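Side-chain contacts in nine-heme cytochrome c (Desulfovibrio desulfuricans, PDB 1OFW), which carries nine c-type hemes and may form part of a transmembrane redox complex through which electrons pass to the cytoplasm for sulfate reduction: residues Ser8-Ala13 / Ile39-Ile44; Glu48-Thr53 / Thr93-Val98; Pro139-Lys144 / Gly148-Gly153. All blocks are in the same frame, centred on the assembly; numbering follows the deposited sequence.

How the interactions relate
The three contacts follow one another along the chain: interactions 1 and 2 belong to its N-terminal part, where one of the two tetraheme clusters lies, and interaction 3 comes near the middle of the sequence. Interactions 1 and 2 have centres about 14 Å apart and touch directly, Ile44 CG2 packing on Thr49 CB at 4.2 Å; helices 37-43 and 47-50, which they use, are consecutive. Between them they supply axial histidines to hemes 1, 2 and 3, so closely spaced hemes share one short piece of polypeptide. Interaction 3 joins helices 139-147 and 152-164 at the surface, its centre about 22 Å from that of interaction 1 and 26 Å from that of interaction 2, away from the heme ligands.

Interaction 1 of 3, residues Ser8-Ala13 / Ile39-Ile44; sequences SGAPSA and IHEKKI. With HEC (heme c), chain E.
Ser8 and Glu41 pin the N-terminal loop to helix 37-43, a helix of the class III cytochrome c fold that carries axial ligands of two hemes. The polar part is a two-point grip on one carboxylate. The backbone N of Ser8 donates to Glu41 OE2 at 3.0 Å, on that oxygen's syn side, with a bent N-H...O angle of 144°. Ser8 OG donates to Glu41 OE1, although the modelled separation is too short to be trusted in detail. Glu41 sends CG between its own backbone N and carbonyl carbon (chi1 75°) and then runs extended, which carries the carboxylate off the helix toward the loop. OE1 is also hydrogen-bonded to His37 ND1, making Glu41 a second-shell residue that positions the axial ligand of heme 1 and may polarise its imidazole.

Ala10 adds a distant van der Waals approach, its CB 4.4 Å from Glu41 OE1.

Metal coordination belongs to the neighbouring residue. His40 NE2 binds the iron of heme c (chain E), heme 3, at 2.0 Å, with His101 as the other axial ligand; a hydrogen bond from His40 ND1 to Asn36 O restrains rotation of the ring.

Van der Waals contacts line the same heme. Ile39 CG2 meets the propionate carbon CBD at 3.8 Å, while the bent chain of Lys43 lays CE 3.4 Å from the carboxylate oxygen O2D. At the end of the helix, Ile44 CD1 rests 3.9 Å from the heme side-chain carbon CAC.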
loop_
_atom_site.group_PDB
_atom_site.type_symbol
_atom_site.label_atom_id
_atom_site.label_comp_id
_atom_site.label_asym_id
_atom_site.label_seq_id
_atom_site.Cartn_x
_atom_site.Cartn_y
_atom_site.Cartn_z
ATOM N N SER A 8 11.991 19.970 11.877
ATOM C CA SER A 8 13.253 19.766 11.177
ATOM C C SER A 8 13.709 20.963 10.358
ATOM O O SER A 8 14.909 21.057 10.091
ATOM C CB SER A 8 13.135 18.584 10.226
ATOM O OG SER A 8 11.993 18.648 9.407
ATOM N N GLY A 9 12.802 21.817 9.919
ATOM C CA GLY A 9 13.084 22.910 8.998
ATOM C C GLY A 9 12.970 22.565 7.547
ATOM O O GLY A 9 13.203 23.307 6.618
ATOM N N ALA A 10 12.628 21.349 7.160
ATOM C CA ALA A 10 12.114 20.867 5.905
ATOM C C ALA A 10 10.762 21.501 5.647
ATOM O O ALA A 10 10.047 21.865 6.580
ATOM C CB ALA A 10 11.919 19.350 5.845
ATOM N N PRO A 11 10.377 21.667 4.391
ATOM C CA PRO A 11 9.043 22.168 4.130
ATOM C C PRO A 11 8.024 21.142 4.635
ATOM O O PRO A 11 8.316 19.957 4.689
ATOM C CB PRO A 11 9.010 22.329 2.621
ATOM C CG PRO A 11 10.443 22.355 2.210
ATOM C CD PRO A 11 11.136 21.412 3.165
ATOM N N SER A 12 6.901 21.653 5.065
ATOM C CA SER A 12 5.868 20.809 5.657
ATOM C C SER A 12 5.383 19.807 4.643
ATOM O O SER A 12 5.188 18.627 4.957
ATOM C CB SER A 12 4.718 21.708 6.152
ATOM O OG SER A 12 3.794 20.937 6.931
ATOM N N ALA A 13 5.163 20.303 3.440
ATOM C CA ALA A 13 4.806 19.485 2.286
ATOM C C ALA A 13 5.589 19.988 1.072
ATOM O O ALA A 13 5.831 21.185 0.998
ATOM C CB ALA A 13 3.312 19.491 2.035
ATOM N N ILE A 39 4.174 14.788 8.213
ATOM C CA ILE A 39 3.624 13.512 8.715
ATOM C C ILE A 39 4.720 12.505 8.885
ATOM O O ILE A 39 4.803 11.765 9.886
ATOM C CB ILE A 39 2.494 13.015 7.784
ATOM C CG1 ILE A 39 1.187 13.760 8.112
ATOM C CG2 ILE A 39 2.323 11.522 7.787
ATOM C CD1 ILE A 39 0.143 13.620 7.012
ATOM N N HIS A 40 5.617 12.450 7.897
ATOM C CA HIS A 40 6.662 11.433 7.938
ATOM C C HIS A 40 7.681 11.676 9.052
ATOM O O HIS A 40 8.060 10.753 9.764
ATOM C CB HIS A 40 7.361 11.350 6.577
ATOM C CG HIS A 40 6.551 10.572 5.559
ATOM N ND1 HIS A 40 5.516 11.114 4.818
ATOM C CD2 HIS A 40 6.661 9.278 5.164
ATOM C CE1 HIS A 40 5.020 10.178 4.024
ATOM N NE2 HIS A 40 5.704 9.060 4.208
ATOM N N GLU A 41 8.143 12.901 9.298
ATOM C CA GLU A 41 9.163 13.106 10.329
ATOM C C GLU A 41 8.544 12.896 11.707
ATOM O O GLU A 41 9.306 12.553 12.613
ATOM C CB GLU A 41 9.822 14.470 10.179
ATOM C CG GLU A 41 8.986 15.667 10.631
ATOM C CD GLU A 41 9.783 16.962 10.440
ATOM O OE1 GLU A 41 10.020 17.334 9.270
ATOM O OE2 GLU A 41 10.184 17.602 11.443
ATOM N N LYS A 42 7.235 13.072 11.839
ATOM C CA LYS A 42 6.637 12.824 13.152
ATOM C C LYS A 42 6.605 11.317 13.403
ATOM O O LYS A 42 6.692 10.932 14.567
ATOM C CB LYS A 42 5.234 13.382 13.256
ATOM C CG LYS A 42 5.172 14.889 13.392
ATOM C CD LYS A 42 3.748 15.381 13.214
ATOM C CE LYS A 42 3.692 16.855 13.594
ATOM N NZ LYS A 42 2.260 17.269 13.713
ATOM N N LYS A 43 6.488 10.462 12.391
ATOM C CA LYS A 43 6.420 9.032 12.665
ATOM C C LYS A 43 7.715 8.251 12.575
ATOM O O LYS A 43 7.892 7.222 13.233
ATOM C CB LYS A 43 5.421 8.466 11.653
ATOM C CG LYS A 43 4.875 7.088 11.871
ATOM C CD LYS A 43 4.147 6.999 13.199
ATOM C CE LYS A 43 2.689 6.653 13.195
ATOM N NZ LYS A 43 2.312 6.107 14.537
ATOM N N ILE A 44 8.665 8.708 11.778
ATOM C CA ILE A 44 9.918 8.064 11.516
ATOM C C ILE A 44 11.025 8.871 12.266
ATOM O O ILE A 44 11.282 10.021 11.866
ATOM C CB ILE A 44 10.197 7.952 10.025
ATOM C CG1 ILE A 44 9.118 7.236 9.199
ATOM C CG2 ILE A 44 11.548 7.294 9.783
ATOM C CD1 ILE A 44 8.775 5.861 9.700
HETATM FE FE HEC E . 5.294 7.274 3.371
HETATM C CHA HEC E . 2.366 7.657 5.007
HETATM C CHB HEC E . 3.934 8.756 0.559
HETATM C CHC HEC E . 8.372 7.479 1.987
HETATM C CHD HEC E . 6.596 5.596 6.057
HETATM N NA HEC E . 3.486 7.950 2.856
HETATM C C1A HEC E . 2.373 8.036 3.678
HETATM C C2A HEC E . 1.278 8.555 2.901
HETATM C C3A HEC E . 1.687 8.733 1.645
HETATM C C4A HEC E . 3.122 8.475 1.642
HETATM C CMA HEC E . 0.881 9.144 0.434
HETATM C CAA HEC E . -0.118 8.859 3.497
HETATM C CBA HEC E . -0.095 10.125 4.407
HETATM C CGA HEC E . 0.335 11.319 3.550
HETATM O O1A HEC E . -0.499 11.736 2.751
HETATM O O2A HEC E . 1.513 11.732 3.693
HETATM N NB HEC E . 5.990 7.971 1.632
HETATM C C1B HEC E . 5.309 8.575 0.583
HETATM C C2B HEC E . 6.236 8.959 -0.458
HETATM C C3B HEC E . 7.477 8.581 -0.064
HETATM C C4B HEC E . 7.326 7.992 1.244
HETATM C CMB HEC E . 5.804 9.649 -1.755
HETATM C CAB HEC E . 8.832 8.671 -0.764
HETATM C CBB HEC E . 9.169 10.093 -1.327
HETATM N NC HEC E . 7.112 6.637 3.907
HETATM C C1C HEC E . 8.292 6.773 3.175
HETATM C C2C HEC E . 9.368 6.059 3.834
HETATM C C3C HEC E . 8.869 5.560 4.971
HETATM C C4C HEC E . 7.468 5.912 5.019
HETATM C CMC HEC E . 10.767 5.929 3.193
HETATM C CAC HEC E . 9.499 4.697 6.046
HETATM C CBC HEC E . 11.014 4.898 6.301
HETATM N ND HEC E . 4.616 6.738 5.174
HETATM C C1D HEC E . 5.306 6.049 6.139
HETATM C C2D HEC E . 4.457 5.873 7.298
HETATM C C3D HEC E . 3.313 6.525 7.050
HETATM C C4D HEC E . 3.366 7.021 5.691
HETATM C CMD HEC E . 4.870 5.102 8.544
HETATM C CAD HEC E . 2.112 6.754 7.978
HETATM C CBD HEC E . 2.419 7.915 8.954
HETATM C CGD HEC E . 1.401 8.023 10.077
HETATM O O1D HEC E . 1.208 9.135 10.620
HETATM O O2D HEC E . 0.803 6.996 10.434
#

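Interaction 2 of 3, residues Glu48-Thr53 / Thr93-Val98; sequences ETCHHT and TPVSCV. With HEC (heme c), chain D.
Cys50 O and Val95 N are bridged by water 2, which donates to the former at 2.8 Å and accepts from the latter at 2.9 Å. The contact sets the end of one Cys-x-x-Cys-His heme-attachment motif, whose second cysteine is Cys50 and whose histidine is His51, against the run leading into another, which starts at Cys97. A second bridge, water 1, donates to Thr49 O and to Thr93 O, so two waters tie the backbones where no direct hydrogen bond crosses.

His51 is the centre of an inverse gamma turn, and the two adjacent histidines serve different hemes: His51 ligates the iron of heme 1, His52 NE2 that of heme c (chain D), heme 2, at 2.0 Å, opposite His63. A chi1 of 66° turns the His52 ring so that one face meets Pro94. There Pro94 CG forms a CH-pi contact, 3.8 Å from the imidazole centroid and 10° off the normal. The proline also packs on the porphyrin, its CB 3.3 Å from C2A, and so sits in the angle between imidazole and porphyrin.

Ser96, N-cap of helix 97-107, accepts from Ser99 N through OG. Val95 CG1 lies alongside the Thr49 methyl, while its CG2 comes closer, 3.4 Å from Thr49 O and 4.0 Å from Cys50 CA.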
loop_
_atom_site.group_PDB
_atom_site.type_symbol
_atom_site.label_atom_id
_atom_site.label_comp_id
_atom_site.label_asym_id
_atom_site.label_seq_id
_atom_site.Cartn_x
_atom_site.Cartn_y
_atom_site.Cartn_z
ATOM N N GLU A 48 18.132 9.965 9.081
ATOM C CA GLU A 48 19.003 9.247 8.161
ATOM C C GLU A 48 18.432 7.950 7.641
ATOM O O GLU A 48 19.014 7.366 6.739
ATOM C CB GLU A 48 20.378 8.914 8.823
ATOM C CG GLU A 48 21.190 10.193 8.969
ATOM C CD GLU A 48 22.651 9.919 9.316
ATOM O OE1 GLU A 48 23.130 8.772 9.137
ATOM O OE2 GLU A 48 23.262 10.913 9.759
ATOM N N THR A 49 17.320 7.505 8.213
ATOM C CA THR A 49 16.643 6.348 7.626
ATOM C C THR A 49 16.361 6.658 6.171
ATOM O O THR A 49 16.599 5.869 5.248
ATOM C CB THR A 49 15.361 6.060 8.396
ATOM O OG1 THR A 49 15.696 5.554 9.713
ATOM C CG2 THR A 49 14.580 4.986 7.689
ATOM N N CYS A 50 15.831 7.858 5.907
ATOM C CA CYS A 50 15.552 8.297 4.556
ATOM C C CYS A 50 16.740 8.992 3.900
ATOM O O CYS A 50 17.105 8.631 2.780
ATOM C CB CYS A 50 14.342 9.232 4.596
ATOM S SG CYS A 50 12.885 8.373 5.242
ATOM N N HIS A 51 17.285 9.984 4.611
ATOM C CA HIS A 51 18.414 10.722 4.058
ATOM C C HIS A 51 19.687 9.923 4.333
ATOM O O HIS A 51 20.493 10.275 5.192
ATOM C CB HIS A 51 18.487 12.131 4.654
ATOM C CG HIS A 51 17.257 12.952 4.386
ATOM N ND1 HIS A 51 17.041 13.548 3.179
ATOM C CD2 HIS A 51 16.202 13.282 5.180
ATOM C CE1 HIS A 51 15.894 14.210 3.240
ATOM N NE2 HIS A 51 15.363 14.066 4.424
ATOM N N HIS A 52 19.784 8.826 3.599
ATOM C CA HIS A 52 20.669 7.705 3.936
ATOM C C HIS A 52 22.151 8.055 3.827
ATOM O O HIS A 52 22.950 7.331 4.402
ATOM C CB HIS A 52 20.353 6.491 3.037
ATOM C CG HIS A 52 20.641 6.651 1.595
ATOM N ND1 HIS A 52 21.910 6.372 1.081
ATOM C CD2 HIS A 52 19.905 7.040 0.517
ATOM C CE1 HIS A 52 21.915 6.594 -0.213
ATOM N NE2 HIS A 52 20.714 6.990 -0.604
ATOM N N THR A 53 22.502 9.097 3.098
ATOM C CA THR A 53 23.892 9.562 3.007
ATOM C C THR A 53 24.266 10.523 4.135
ATOM O O THR A 53 25.446 10.911 4.198
ATOM C CB THR A 53 24.209 10.266 1.677
ATOM O OG1 THR A 53 23.441 11.468 1.479
ATOM C CG2 THR A 53 23.834 9.439 0.462
ATOM N N THR A 93 21.520 1.159 4.926
ATOM C CA THR A 93 20.740 0.573 3.860
ATOM C C THR A 93 19.649 1.569 3.432
ATOM O O THR A 93 18.801 1.876 4.249
ATOM C CB THR A 93 20.008 -0.708 4.298
ATOM O OG1 THR A 93 20.978 -1.608 4.836
ATOM C CG2 THR A 93 19.339 -1.439 3.137
ATOM N N PRO A 94 19.702 2.024 2.205
ATOM C CA PRO A 94 18.651 2.961 1.758
ATOM C C PRO A 94 17.269 2.320 1.811
ATOM O O PRO A 94 17.054 1.117 1.799
ATOM C CB PRO A 94 19.034 3.285 0.319
ATOM C CG PRO A 94 20.500 2.994 0.250
ATOM C CD PRO A 94 20.667 1.803 1.126
ATOM N N VAL A 95 16.313 3.256 1.888
ATOM C CA VAL A 95 14.901 2.926 1.707
ATOM C C VAL A 95 14.400 3.719 0.509
ATOM O O VAL A 95 14.832 4.799 0.140
ATOM C CB VAL A 95 14.054 3.276 2.939
ATOM C CG1 VAL A 95 14.570 2.501 4.165
ATOM C CG2 VAL A 95 14.091 4.767 3.235
ATOM N N SER A 96 13.408 3.230 -0.184
ATOM C CA SER A 96 12.515 3.903 -1.088
ATOM C C SER A 96 11.105 4.089 -0.496
ATOM O O SER A 96 10.812 3.509 0.555
ATOM C CB SER A 96 12.433 3.185 -2.431
ATOM O OG SER A 96 11.645 2.039 -2.223
ATOM N N CYS A 97 10.283 4.894 -1.150
ATOM C CA CYS A 97 8.915 5.121 -0.684
ATOM C C CYS A 97 8.183 3.783 -0.612
ATOM O O CYS A 97 7.565 3.448 0.394
ATOM C CB CYS A 97 8.168 6.041 -1.612
ATOM S SG CYS A 97 8.938 7.557 -2.214
ATOM N N VAL A 98 8.299 3.020 -1.704
ATOM C CA VAL A 98 7.570 1.753 -1.773
ATOM C C VAL A 98 8.060 0.727 -0.806
ATOM O O VAL A 98 7.294 0.005 -0.147
ATOM C CB VAL A 98 7.617 1.228 -3.221
ATOM C CG1 VAL A 98 6.992 -0.157 -3.327
ATOM C CG2 VAL A 98 6.910 2.200 -4.132
HETATM FE FE HEC D . 20.179 7.427 -2.500
HETATM C CHA HEC D . 21.312 4.301 -3.255
HETATM C CHB HEC D . 16.995 6.239 -2.193
HETATM C CHC HEC D . 19.149 10.512 -1.458
HETATM C CHD HEC D . 23.236 8.700 -3.259
HETATM N NA HEC D . 19.337 5.643 -2.692
HETATM C C1A HEC D . 19.966 4.431 -2.994
HETATM C C2A HEC D . 18.992 3.360 -2.975
HETATM C C3A HEC D . 17.776 3.928 -2.739
HETATM C C4A HEC D . 17.988 5.338 -2.526
HETATM C CMA HEC D . 16.427 3.214 -2.623
HETATM C CAA HEC D . 19.273 1.861 -3.118
HETATM C CBA HEC D . 19.109 1.402 -4.583
HETATM C CGA HEC D . 19.432 -0.088 -4.734
HETATM O O1A HEC D . 20.063 -0.687 -3.823
HETATM O O2A HEC D . 18.999 -0.629 -5.775
HETATM N NB HEC D . 18.472 8.217 -1.893
HETATM C C1B HEC D . 17.249 7.559 -1.869
HETATM C C2B HEC D . 16.222 8.477 -1.372
HETATM C C3B HEC D . 16.800 9.667 -1.172
HETATM C C4B HEC D . 18.215 9.508 -1.510
HETATM C CMB HEC D . 14.762 8.045 -1.138
HETATM C CAB HEC D . 16.212 10.982 -0.662
HETATM C CBB HEC D . 15.463 10.747 0.665
HETATM N NC HEC D . 21.058 9.216 -2.303
HETATM C C1C HEC D . 20.453 10.398 -1.921
HETATM C C2C HEC D . 21.365 11.525 -2.063
HETATM C C3C HEC D . 22.505 11.021 -2.590
HETATM C C4C HEC D . 22.320 9.595 -2.738
HETATM C CMC HEC D . 20.978 12.973 -1.705
HETATM C CAC HEC D . 23.767 11.773 -3.079
HETATM C CBC HEC D . 24.425 12.636 -1.991
HETATM N ND HEC D . 21.957 6.645 -2.981
HETATM C C1D HEC D . 23.109 7.346 -3.250
HETATM C C2D HEC D . 24.186 6.405 -3.498
HETATM C C3D HEC D . 23.675 5.172 -3.428
HETATM C C4D HEC D . 22.240 5.312 -3.218
HETATM C CMD HEC D . 25.628 6.879 -3.754
HETATM C CAD HEC D . 24.390 3.794 -3.487
HETATM C CBD HEC D . 24.766 3.447 -2.023
HETATM C CGD HEC D . 25.179 2.012 -1.784
HETATM O O1D HEC D . 25.390 1.647 -0.596
HETATM O O2D HEC D . 25.268 1.292 -2.799
HETATM O O HOH W 1 19.013 4.143 5.352
HETATM O O HOH W 2 16.928 6.081 1.568
#

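Interaction 3 of 3, residues Pro139-Lys144 / Gly148-Gly153; sequences PEQMQK and GTLLPG
Lys144 and Thr149 meet in a Schellman motif that ends helix 139-147, with Gly148 as its positive-phi C-prime residue. Thr149 N donates to Lys144 O at 2.9 Å; the N-H groups of Gly148 and Leu150 also point to this carbonyl oxygen, but their bonds are weak.

The side chains pack around this turn. With chi1 at 68°, Thr149 lays its hydroxyl oxygen OG1 against Lys144 CB at 3.7 Å, the two side chains crossing at about a right angle. Only the root of the lysine takes part here: beyond it the chain bends at chi3 and chi4, and its amino end leads away.

Leu150 swings its CG opposite the backbone N (chi1 -174°), and chi2 of 68° directs CD1 back over the helix. Its CB sits 3.9 Å from Lys144 CB. Gln141, one turn earlier, supplies its aliphatic part, while its OE1 is hydrogen-bonded to Thr138 N at the helix start.

Leu150 also touches Asn155, and Leu151 occupies the N-cap position of helix 152-164, so the contact lies in the short surface connection between helices 139-147 and 152-164. Leu150 crosses the aliphatic part of Gln141 obliquely, its CD1 4.1 Å from Gln141 CG.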
loop_
_atom_site.group_PDB
_atom_site.type_symbol
_atom_site.label_atom_id
_atom_site.label_comp_id
_atom_site.label_asym_id
_atom_site.label_seq_id
_atom_site.Cartn_x
_atom_site.Cartn_y
_atom_site.Cartn_z
ATOM N N PRO A 139 1.322 23.835 -16.844
ATOM C CA PRO A 139 2.478 23.282 -17.553
ATOM C C PRO A 139 3.743 24.108 -17.426
ATOM O O PRO A 139 4.849 23.567 -17.399
ATOM C CB PRO A 139 2.017 23.284 -19.013
ATOM C CG PRO A 139 0.527 23.257 -18.929
ATOM C CD PRO A 139 0.172 24.095 -17.718
ATOM N N GLU A 140 3.642 25.435 -17.320
ATOM C CA GLU A 140 4.828 26.245 -17.047
ATOM C C GLU A 140 5.454 25.953 -15.681
ATOM O O GLU A 140 6.691 25.874 -15.550
ATOM C CB GLU A 140 4.415 27.726 -17.182
ATOM C CG GLU A 140 3.489 27.929 -18.390
ATOM C CD GLU A 140 2.003 27.804 -18.144
ATOM O OE1 GLU A 140 1.368 28.609 -17.417
ATOM O OE2 GLU A 140 1.369 26.885 -18.686
ATOM N N GLN A 141 4.617 25.792 -14.655
ATOM C CA GLN A 141 5.114 25.404 -13.330
ATOM C C GLN A 141 5.788 24.034 -13.371
ATOM O O GLN A 141 6.833 23.793 -12.786
ATOM C CB GLN A 141 3.951 25.423 -12.342
ATOM C CG GLN A 141 3.652 26.806 -11.777
ATOM C CD GLN A 141 2.339 26.832 -11.012
ATOM O OE1 GLN A 141 1.395 26.096 -11.241
ATOM N NE2 GLN A 141 2.318 27.746 -10.055
ATOM N N MET A 142 5.196 23.097 -14.107
ATOM C CA MET A 142 5.854 21.771 -14.276
ATOM C C MET A 142 7.230 21.887 -14.850
ATOM O O MET A 142 8.174 21.245 -14.404
ATOM C CB MET A 142 4.912 20.911 -15.139
ATOM C CG MET A 142 5.477 19.514 -15.413
ATOM S SD MET A 142 5.457 18.494 -13.915
ATOM C CE MET A 142 5.793 16.884 -14.603
ATOM N N GLN A 143 7.383 22.760 -15.897
ATOM C CA GLN A 143 8.688 22.935 -16.499
ATOM C C GLN A 143 9.703 23.493 -15.520
ATOM O O GLN A 143 10.843 23.068 -15.404
ATOM C CB GLN A 143 8.644 23.896 -17.713
ATOM C CG GLN A 143 7.923 23.280 -18.916
ATOM C CD GLN A 143 8.663 22.046 -19.410
ATOM O OE1 GLN A 143 9.859 22.122 -19.720
ATOM N NE2 GLN A 143 7.963 20.919 -19.399
ATOM N N LYS A 144 9.249 24.494 -14.752
ATOM C CA LYS A 144 10.169 25.059 -13.765
ATOM C C LYS A 144 10.559 24.055 -12.701
ATOM O O LYS A 144 11.678 24.031 -12.208
ATOM C CB LYS A 144 9.562 26.313 -13.128
ATOM C CG LYS A 144 9.195 27.399 -14.141
ATOM C CD LYS A 144 8.609 28.640 -13.468
ATOM C CE LYS A 144 8.972 29.886 -14.281
ATOM N NZ LYS A 144 7.898 30.925 -14.239
ATOM N N GLY A 148 14.197 23.047 -11.988
ATOM C CA GLY A 148 14.777 23.399 -10.709
ATOM C C GLY A 148 14.724 24.897 -10.461
ATOM O O GLY A 148 15.382 25.401 -9.535
ATOM N N THR A 149 13.946 25.608 -11.245
ATOM C CA THR A 149 13.864 27.061 -11.153
ATOM C C THR A 149 12.531 27.481 -10.581
ATOM O O THR A 149 12.159 28.635 -10.472
ATOM C CB THR A 149 14.116 27.724 -12.517
ATOM O OG1 THR A 149 13.047 27.432 -13.436
ATOM C CG2 THR A 149 15.374 27.179 -13.195
ATOM N N LEU A 150 11.707 26.526 -10.143
ATOM C CA LEU A 150 10.450 26.895 -9.530
ATOM C C LEU A 150 10.738 27.623 -8.199
ATOM O O LEU A 150 11.556 27.132 -7.439
ATOM C CB LEU A 150 9.551 25.670 -9.277
ATOM C CG LEU A 150 8.134 25.932 -8.763
ATOM C CD1 LEU A 150 7.249 26.610 -9.787
ATOM C CD2 LEU A 150 7.452 24.641 -8.287
ATOM N N LEU A 151 10.058 28.732 -7.963
ATOM C CA LEU A 151 10.298 29.460 -6.711
ATOM C C LEU A 151 9.815 28.661 -5.514
ATOM O O LEU A 151 8.726 28.092 -5.611
ATOM C CB LEU A 151 9.615 30.828 -6.729
ATOM C CG LEU A 151 10.267 31.848 -7.683
ATOM C CD1 LEU A 151 9.355 33.035 -7.886
ATOM C CD2 LEU A 151 11.632 32.237 -7.138
ATOM N N PRO A 152 10.552 28.636 -4.421
ATOM C CA PRO A 152 10.154 27.799 -3.289
ATOM C C PRO A 152 8.753 28.156 -2.772
ATOM O O PRO A 152 8.075 27.244 -2.272
ATOM C CB PRO A 152 11.209 28.080 -2.212
ATOM C CG PRO A 152 12.383 28.622 -2.971
ATOM C CD PRO A 152 11.780 29.409 -4.106
ATOM N N GLY A 153 8.350 29.407 -2.881
ATOM C CA GLY A 153 7.018 29.826 -2.479
ATOM C C GLY A 153 5.957 29.231 -3.387
ATOM O O GLY A 153 4.831 28.958 -2.975
#